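Local coordinates for Peptidase_M23 domain-containing protein (Enterococcus faecalis, PDB 6SMK) that probably hydrolyses peptidoglycan as a zinc-dependent D,L-endopeptidase, this chain being the M23 catalytic domain of a larger prophage-encoded protein, at residues V53-G65 / S102-R115. The protein carries 1 engineered substitution. Residues are numbered along the deposited sequence; the frame is centred on the assembly and turned at random.
Sequences VQSSSIGLGEHVG and SGWSTGPAVHYELR. Engineered in segment 102-115: A109 (natural residue His). With ZN (zinc ion), chain F.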
ATOM      1  N   VAL A  53       9.878  -3.445   6.382  1.00 70.06           N
ATOM      2  CA  VAL A  53      10.444  -3.124   5.080  1.00 66.66           C
ATOM      3  C   VAL A  53      10.905  -4.418   4.438  1.00 73.15           C
ATOM      4  O   VAL A  53      11.533  -5.253   5.097  1.00 84.53           O
ATOM      5  CB  VAL A  53      11.604  -2.122   5.181  1.00 62.88           C
ATOM      6  CG1 VAL A  53      12.125  -1.817   3.805  1.00 62.83           C
ATOM      7  CG2 VAL A  53      11.136  -0.846   5.881  1.00 63.39           C
ATOM      8  N   GLN A  54      10.574  -4.591   3.161  1.00 70.51           N
ATOM      9  CA  GLN A  54      10.880  -5.828   2.468  1.00 73.28           C
ATOM     10  C   GLN A  54      11.184  -5.550   1.002  1.00 68.85           C
ATOM     11  O   GLN A  54      10.500  -4.751   0.347  1.00 64.64           O
ATOM     12  CB  GLN A  54       9.732  -6.835   2.602  1.00 75.23           C
ATOM     13  CG  GLN A  54       9.846  -8.008   1.655  1.00 82.86           C
ATOM     14  CD  GLN A  54       8.960  -9.147   2.064  1.00 96.92           C
ATOM     15  OE1 GLN A  54       8.991  -9.575   3.219  1.00100.57           O
ATOM     16  NE2 GLN A  54       8.163  -9.658   1.121  1.00 94.09           N
ATOM     17  N   SER A  55      12.239  -6.200   0.511  1.00 67.53           N
ATOM     18  CA  SER A  55      12.555  -6.260  -0.909  1.00 75.37           C
ATOM     19  C   SER A  55      12.491  -7.712  -1.347  1.00 80.88           C
ATOM     20  O   SER A  55      13.223  -8.559  -0.819  1.00 83.62           O
ATOM     21  CB  SER A  55      13.929  -5.655  -1.232  1.00 75.13           C
ATOM     22  OG  SER A  55      14.098  -4.370  -0.655  1.00 82.40           O
ATOM     23  N   SER A  56      11.592  -7.992  -2.288  1.00 70.13           N
ATOM     24  CA  SER A  56      11.454  -9.312  -2.876  1.00 78.77           C
ATOM     25  C   SER A  56      10.976  -9.130  -4.302  1.00 78.00           C
ATOM     26  O   SER A  56      10.639  -8.025  -4.729  1.00 74.36           O
ATOM     27  CB  SER A  56      10.483 -10.194  -2.085  1.00 92.60           C
ATOM     28  OG  SER A  56       9.220  -9.564  -1.946  1.00 97.42           O
ATOM     29  N   SER A  57      10.969 -10.231  -5.048  1.00 80.54           N
ATOM     30  CA  SER A  57      10.395 -10.248  -6.382  1.00 77.84           C
ATOM     31  C   SER A  57       9.045 -10.943  -6.407  1.00 84.94           C
ATOM     32  O   SER A  57       8.619 -11.432  -7.453  1.00 98.00           O
ATOM     33  CB  SER A  57      11.371 -10.902  -7.349  1.00 83.18           C
ATOM     34  OG  SER A  57      12.085 -11.920  -6.685  1.00 98.30           O
ATOM     35  N   ILE A  58       8.347 -10.952  -5.277  1.00 89.03           N
ATOM     36  CA  ILE A  58       7.172 -11.779  -5.059  1.00 82.73           C
ATOM     37  C   ILE A  58       6.051 -10.909  -4.508  1.00 75.07           C
ATOM     38  O   ILE A  58       6.288 -10.032  -3.667  1.00 69.54           O
ATOM     39  CB  ILE A  58       7.511 -12.938  -4.101  1.00 88.90           C
ATOM     40  CG1 ILE A  58       8.372 -13.962  -4.832  1.00 83.11           C
ATOM     41  CG2 ILE A  58       6.258 -13.576  -3.526  1.00102.19           C
ATOM     42  CD1 ILE A  58       8.539 -15.240  -4.067  1.00104.60           C
ATOM     43  N   GLY A  59       4.830 -11.152  -4.994  1.00 77.19           N
ATOM     44  CA  GLY A  59       3.662 -10.407  -4.562  1.00 72.15           C
ATOM     45  C   GLY A  59       3.914  -8.918  -4.515  1.00 67.96           C
ATOM     46  O   GLY A  59       4.212  -8.302  -5.542  1.00 93.63           O
ATOM     47  N   LEU A  60       3.852  -8.329  -3.323  1.00 65.50           N
ATOM     48  CA  LEU A  60       4.016  -6.881  -3.221  1.00 66.31           C
ATOM     49  C   LEU A  60       5.435  -6.412  -3.510  1.00 69.55           C
ATOM     50  O   LEU A  60       5.651  -5.195  -3.594  1.00 62.30           O
ATOM     51  CB  LEU A  60       3.607  -6.388  -1.835  1.00 69.01           C
ATOM     52  CG  LEU A  60       2.149  -6.586  -1.449  1.00 61.47           C
ATOM     53  CD1 LEU A  60       1.864  -5.872  -0.145  1.00 59.84           C
ATOM     54  CD2 LEU A  60       1.263  -6.096  -2.570  1.00 69.19           C
ATOM     55  N   GLY A  61       6.396  -7.328  -3.647  1.00 67.49           N
ATOM     56  CA  GLY A  61       7.737  -6.924  -4.039  1.00 67.58           C
ATOM     57  C   GLY A  61       8.333  -5.953  -3.044  1.00 80.41           C
ATOM     58  O   GLY A  61       8.377  -6.220  -1.837  1.00 93.55           O
ATOM     59  N   GLU A  62       8.794  -4.803  -3.543  1.00 73.02           N
ATOM     60  CA  GLU A  62       9.371  -3.772  -2.685  1.00 66.70           C
ATOM     61  C   GLU A  62       8.245  -3.038  -1.981  1.00 71.86           C
ATOM     62  O   GLU A  62       7.464  -2.336  -2.630  1.00 83.88           O
ATOM     63  CB  GLU A  62      10.210  -2.801  -3.502  1.00 65.93           C
ATOM     64  CG  GLU A  62      11.101  -3.463  -4.509  1.00 72.31           C
ATOM     65  CD  GLU A  62      12.477  -3.748  -3.970  1.00 89.61           C
ATOM     66  OE1 GLU A  62      12.953  -2.990  -3.091  1.00 89.00           O
ATOM     67  OE2 GLU A  62      13.077  -4.749  -4.422  1.00108.40           O
ATOM     68  N   HIS A  63       8.150  -3.192  -0.659  1.00 68.10           N
ATOM     69  CA  HIS A  63       7.039  -2.579   0.053  1.00 72.04           C
ATOM     70  C   HIS A  63       7.421  -2.252   1.485  1.00 79.22           C
ATOM     71  O   HIS A  63       8.368  -2.814   2.042  1.00 83.67           O
ATOM     72  CB  HIS A  63       5.788  -3.463   0.033  1.00 65.24           C
ATOM     73  CG  HIS A  63       5.946  -4.783   0.717  1.00 70.33           C
ATOM     74  ND1 HIS A  63       6.826  -5.749   0.281  1.00 74.33           N
ATOM     75  CD2 HIS A  63       5.297  -5.318   1.779  1.00 76.66           C
ATOM     76  CE1 HIS A  63       6.732  -6.810   1.062  1.00 78.67           C
ATOM     77  NE2 HIS A  63       5.808  -6.576   1.978  1.00 77.77           N
ATOM     78  N   VAL A  64       6.662  -1.316   2.067  1.00 69.02           N
ATOM     79  CA  VAL A  64       6.804  -0.931   3.463  1.00 68.52           C
ATOM     80  C   VAL A  64       5.473  -1.100   4.178  1.00 76.30           C
ATOM     81  O   VAL A  64       4.400  -0.919   3.595  1.00 81.09           O
ATOM     82  CB  VAL A  64       7.298   0.520   3.631  1.00 63.26           C
ATOM     83  CG1 VAL A  64       8.540   0.749   2.813  1.00 75.52           C
ATOM     84  CG2 VAL A  64       6.239   1.472   3.237  1.00 68.75           C
ATOM     85  N   GLY A  65       5.552  -1.457   5.452  1.00 73.21           N
ATOM     86  CA  GLY A  65       4.419  -1.397   6.358  1.00 68.55           C
ATOM     87  C   GLY A  65       4.633  -0.292   7.378  1.00 73.32           C
ATOM     88  O   GLY A  65       5.731  -0.145   7.923  1.00 90.91           O
ATOM     89  N   SER A 102       7.447  -3.703  -9.002  1.00 78.62           N
ATOM     90  CA  SER A 102       8.164  -4.781  -8.333  1.00 78.52           C
ATOM     91  C   SER A 102       7.202  -5.856  -7.872  1.00 72.99           C
ATOM     92  O   SER A 102       6.056  -5.594  -7.504  1.00 84.49           O
ATOM     93  CB  SER A 102       8.958  -4.276  -7.125  1.00 76.04           C
ATOM     94  OG  SER A 102       8.237  -3.310  -6.381  1.00 86.62           O
ATOM     95  N   GLY A 103       7.685  -7.075  -7.882  1.00 75.27           N
ATOM     96  CA  GLY A 103       6.838  -8.156  -7.467  1.00 82.94           C
ATOM     97  C   GLY A 103       5.823  -8.471  -8.546  1.00 82.81           C
ATOM     98  O   GLY A 103       6.086  -8.365  -9.751  1.00102.15           O
ATOM     99  N   TRP A 104       4.634  -8.836  -8.091  1.00 72.31           N
ATOM    100  CA  TRP A 104       3.626  -9.438  -8.952  1.00 79.93           C
ATOM    101  C   TRP A 104       2.601  -8.380  -9.358  1.00 95.48           C
ATOM    102  O   TRP A 104       1.430  -8.420  -8.981  1.00100.61           O
ATOM    103  CB  TRP A 104       2.993 -10.622  -8.235  1.00 79.46           C
ATOM    104  CG  TRP A 104       3.906 -11.808  -8.174  1.00 80.93           C
ATOM    105  CD1 TRP A 104       5.121 -11.930  -8.774  1.00 81.86           C
ATOM    106  CD2 TRP A 104       3.667 -13.046  -7.503  1.00 84.16           C
ATOM    107  NE1 TRP A 104       5.655 -13.169  -8.524  1.00 86.50           N
ATOM    108  CE2 TRP A 104       4.780 -13.874  -7.743  1.00 97.66           C
ATOM    109  CE3 TRP A 104       2.618 -13.539  -6.730  1.00 85.44           C
ATOM    110  CZ2 TRP A 104       4.875 -15.170  -7.235  1.00110.27           C
ATOM    111  CZ3 TRP A 104       2.715 -14.831  -6.221  1.00105.09           C
ATOM    112  CH2 TRP A 104       3.834 -15.627  -6.475  1.00107.35           C
ATOM    113  N   SER A 105       3.088  -7.401 -10.125  1.00101.67           N
ATOM    114  CA  SER A 105       2.274  -6.318 -10.662  1.00 92.73           C
ATOM    115  C   SER A 105       2.521  -6.218 -12.151  1.00 88.74           C
ATOM    116  O   SER A 105       3.675  -6.216 -12.589  1.00 88.91           O
ATOM    117  CB  SER A 105       2.583  -4.967 -10.009  1.00 99.90           C
ATOM    118  OG  SER A 105       1.578  -3.998 -10.296  1.00 93.51           O
ATOM    119  N   THR A 106       1.424  -6.096 -12.906  1.00 94.37           N
ATOM    120  CA  THR A 106       1.462  -6.097 -14.369  1.00107.24           C
ATOM    121  C   THR A 106       2.271  -4.920 -14.917  1.00106.78           C
ATOM    122  O   THR A 106       3.119  -5.096 -15.806  1.00 99.36           O
ATOM    123  CB  THR A 106       0.028  -6.052 -14.898  1.00112.42           C
ATOM    124  OG1 THR A 106      -0.769  -5.233 -14.025  1.00119.33           O
ATOM    125  CG2 THR A 106      -0.577  -7.433 -14.969  1.00102.39           C
ATOM    126  N   GLY A 107       1.990  -3.705 -14.417  1.00 91.68           N
ATOM    127  CA  GLY A 107       2.713  -2.506 -14.778  1.00 83.04           C
ATOM    128  C   GLY A 107       2.916  -1.570 -13.595  1.00 81.70           C
ATOM    129  O   GLY A 107       2.892  -1.984 -12.432  1.00 88.52           O
ATOM    130  N   PRO A 108       3.108  -0.278 -13.867  1.00 79.75           N
ATOM    131  CA  PRO A 108       3.462   0.668 -12.797  1.00 75.61           C
ATOM    132  C   PRO A 108       2.220   1.061 -12.010  1.00 81.27           C
ATOM    133  O   PRO A 108       1.231   1.528 -12.583  1.00 86.17           O
ATOM    134  CB  PRO A 108       4.042   1.866 -13.563  1.00 73.07           C
ATOM    135  CG  PRO A 108       4.012   1.463 -15.042  1.00 79.07           C
ATOM    136  CD  PRO A 108       2.968   0.411 -15.155  1.00 81.89           C
ATOM    137  N   ALA A 109       2.275   0.862 -10.694  1.00 77.46           N
ATOM    138  CA  ALA A 109       1.198   1.231  -9.778  1.00 72.06           C
ATOM    139  C   ALA A 109       1.693   1.038  -8.357  1.00 71.64           C
ATOM    140  O   ALA A 109       2.738   0.427  -8.113  1.00 83.37           O
ATOM    141  CB  ALA A 109      -0.072   0.407  -9.986  1.00 71.15           C
ATOM    142  N   VAL A 110       0.921   1.561  -7.416  1.00 62.70           N
ATOM    143  CA  VAL A 110       1.196   1.373  -6.002  1.00 58.20           C
ATOM    144  C   VAL A 110      -0.001   0.686  -5.379  1.00 69.78           C
ATOM    145  O   VAL A 110      -1.154   1.043  -5.654  1.00 75.30           O
ATOM    146  CB  VAL A 110       1.500   2.687  -5.281  1.00 54.58           C
ATOM    147  CG1 VAL A 110       0.410   3.696  -5.534  1.00 67.84           C
ATOM    148  CG2 VAL A 110       1.646   2.419  -3.824  1.00 52.49           C
ATOM    149  N   HIS A 111       0.280  -0.316  -4.573  1.00 72.14           N
ATOM    150  CA  HIS A 111      -0.732  -1.157  -3.971  1.00 67.81           C
ATOM    151  C   HIS A 111      -0.820  -0.756  -2.507  1.00 73.75           C
ATOM    152  O   HIS A 111       0.160  -0.880  -1.764  1.00 81.76           O
ATOM    153  CB  HIS A 111      -0.354  -2.627  -4.157  1.00 77.54           C
ATOM    154  CG  HIS A 111      -1.256  -3.591  -3.460  1.00 85.51           C
ATOM    155  ND1 HIS A 111      -2.232  -4.301  -4.120  1.00 99.70           N
ATOM    156  CD2 HIS A 111      -1.320  -3.971  -2.165  1.00 84.48           C
ATOM    157  CE1 HIS A 111      -2.864  -5.074  -3.259  1.00 86.63           C
ATOM    158  NE2 HIS A 111      -2.329  -4.894  -2.066  1.00 88.42           N
ATOM    159  N   TYR A 112      -1.970  -0.225  -2.116  1.00 64.22           N
ATOM    160  CA  TYR A 112      -2.213   0.210  -0.747  1.00 67.61           C
ATOM    161  C   TYR A 112      -3.060  -0.850  -0.059  1.00 65.29           C
ATOM    162  O   TYR A 112      -4.186  -1.120  -0.491  1.00 66.54           O
ATOM    163  CB  TYR A 112      -2.908   1.570  -0.750  1.00 59.65           C
ATOM    164  CG  TYR A 112      -3.272   2.155   0.594  1.00 66.49           C
ATOM    165  CD1 TYR A 112      -2.420   3.052   1.240  1.00 63.60           C
ATOM    166  CD2 TYR A 112      -4.497   1.862   1.192  1.00 74.74           C
ATOM    167  CE1 TYR A 112      -2.764   3.617   2.458  1.00 61.78           C
ATOM    168  CE2 TYR A 112      -4.851   2.423   2.405  1.00 73.12           C
ATOM    169  CZ  TYR A 112      -3.983   3.296   3.033  1.00 69.05           C
ATOM    170  OH  TYR A 112      -4.338   3.849   4.239  1.00 70.45           O
ATOM    171  N   GLU A 113      -2.508  -1.468   0.982  1.00 67.41           N
ATOM    172  CA  GLU A 113      -3.166  -2.558   1.690  1.00 82.04           C
ATOM    173  C   GLU A 113      -3.285  -2.217   3.165  1.00 78.16           C
ATOM    174  O   GLU A 113      -2.360  -1.655   3.760  1.00 73.44           O
ATOM    175  CB  GLU A 113      -2.403  -3.880   1.516  1.00 76.94           C
ATOM    176  CG  GLU A 113      -3.035  -5.058   2.223  1.00 79.86           C
ATOM    177  CD  GLU A 113      -2.523  -6.388   1.714  1.00 97.59           C
ATOM    178  OE1 GLU A 113      -2.259  -6.486   0.497  1.00101.58           O
ATOM    179  OE2 GLU A 113      -2.388  -7.335   2.523  1.00 98.15           O
ATOM    180  N   LEU A 114      -4.428  -2.553   3.748  1.00 77.60           N
ATOM    181  CA  LEU A 114      -4.673  -2.325   5.165  1.00 86.78           C
ATOM    182  C   LEU A 114      -4.696  -3.669   5.888  1.00 78.86           C
ATOM    183  O   LEU A 114      -5.518  -4.536   5.567  1.00 79.45           O
ATOM    184  CB  LEU A 114      -5.986  -1.568   5.360  1.00 96.05           C
ATOM    185  CG  LEU A 114      -5.947  -0.471   6.413  1.00 96.65           C
ATOM    186  CD1 LEU A 114      -4.648   0.295   6.287  1.00 92.69           C
ATOM    187  CD2 LEU A 114      -7.131   0.449   6.227  1.00101.23           C
ATOM    188  N   ARG A 115      -3.787  -3.846   6.850  1.00 68.12           N
ATOM    189  CA  ARG A 115      -3.656  -5.099   7.594  1.00 79.30           C
ATOM    190  C   ARG A 115      -3.922  -4.869   9.076  1.00 77.34           C
ATOM    191  O   ARG A 115      -3.417  -3.904   9.663  1.00 84.87           O
ATOM    192  CB  ARG A 115      -2.267  -5.725   7.413  1.00 82.15           C
ATOM    193  CG  ARG A 115      -2.130  -6.602   6.182  1.00 81.39           C
ATOM    194  CD  ARG A 115      -0.679  -6.921   5.856  1.00 81.76           C
ATOM    195  NE  ARG A 115      -0.534  -7.356   4.471  1.00 88.93           N
ATOM    196  CZ  ARG A 115       0.623  -7.621   3.867  1.00 87.62           C
ATOM    197  NH1 ARG A 115       1.779  -7.508   4.518  1.00 77.06           N
ATOM    198  NH2 ARG A 115       0.622  -8.010   2.597  1.00 86.47           N
TER
HETATM  199 ZN    ZN F 201      -2.721  -4.908  -5.953  1.00 85.14          ZN
HETATM  200  O   HOH W   1      -1.054  -5.361  -7.492  1.00 59.89           O
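The contact holds part of the zinc site of this M23 peptidase domain: L60, in the loop of a beta hairpin, packs on the metal ligand H111. The hairpin is formed by the antiparallel strands 48-54 and 63-69. H111 belongs to strand 109-116 and binds the zinc ion through ND1 at 2.0 Å. H29 and D33 complete the protein ligands, and a water binds the zinc ion at 2.3 Å.

L60 meets the imidazole with one branch over a face. Its CD2 is 3.7 Å from the H111 ring centroid, a CH-pi contact set off toward the rim. The other branch, CD1, comes near R115 NH2. H111 has CG anti to its backbone N (chi1 174°), which swings the ring toward the loop and the zinc ion. Its other ring nitrogen, NE2, donates to E113 OE1 at 3.0 Å, on the anti lone pair. T30 also bonds to that oxygen. R115 NE binds the second oxygen, OE2, from above the carboxylate plane, in a salt bridge. The zinc ion at ND1 and E113 at NE2 hold the ring from two of its atoms; R115 and T30 in turn hold the carboxylate.

The hairpin loop makes a type II' turn from I58 to G61, closed by G61 N to I58 O. S102 to W104 run alongside it. S102 OG, which bonds to M79 O, may also take a weak bond from E62 N. The CA atoms of G61 and G103 lie 3.8 Å apart, so the two backbones pass close together. One face of the W104 indole is met by I58 CA, a CH-pi contact to the five-membered ring, and by G59 N. The backbone N of W104 donates to G59 O at 2.6 Å, nearly straight at 173° and on a lone pair in the carbonyl plane.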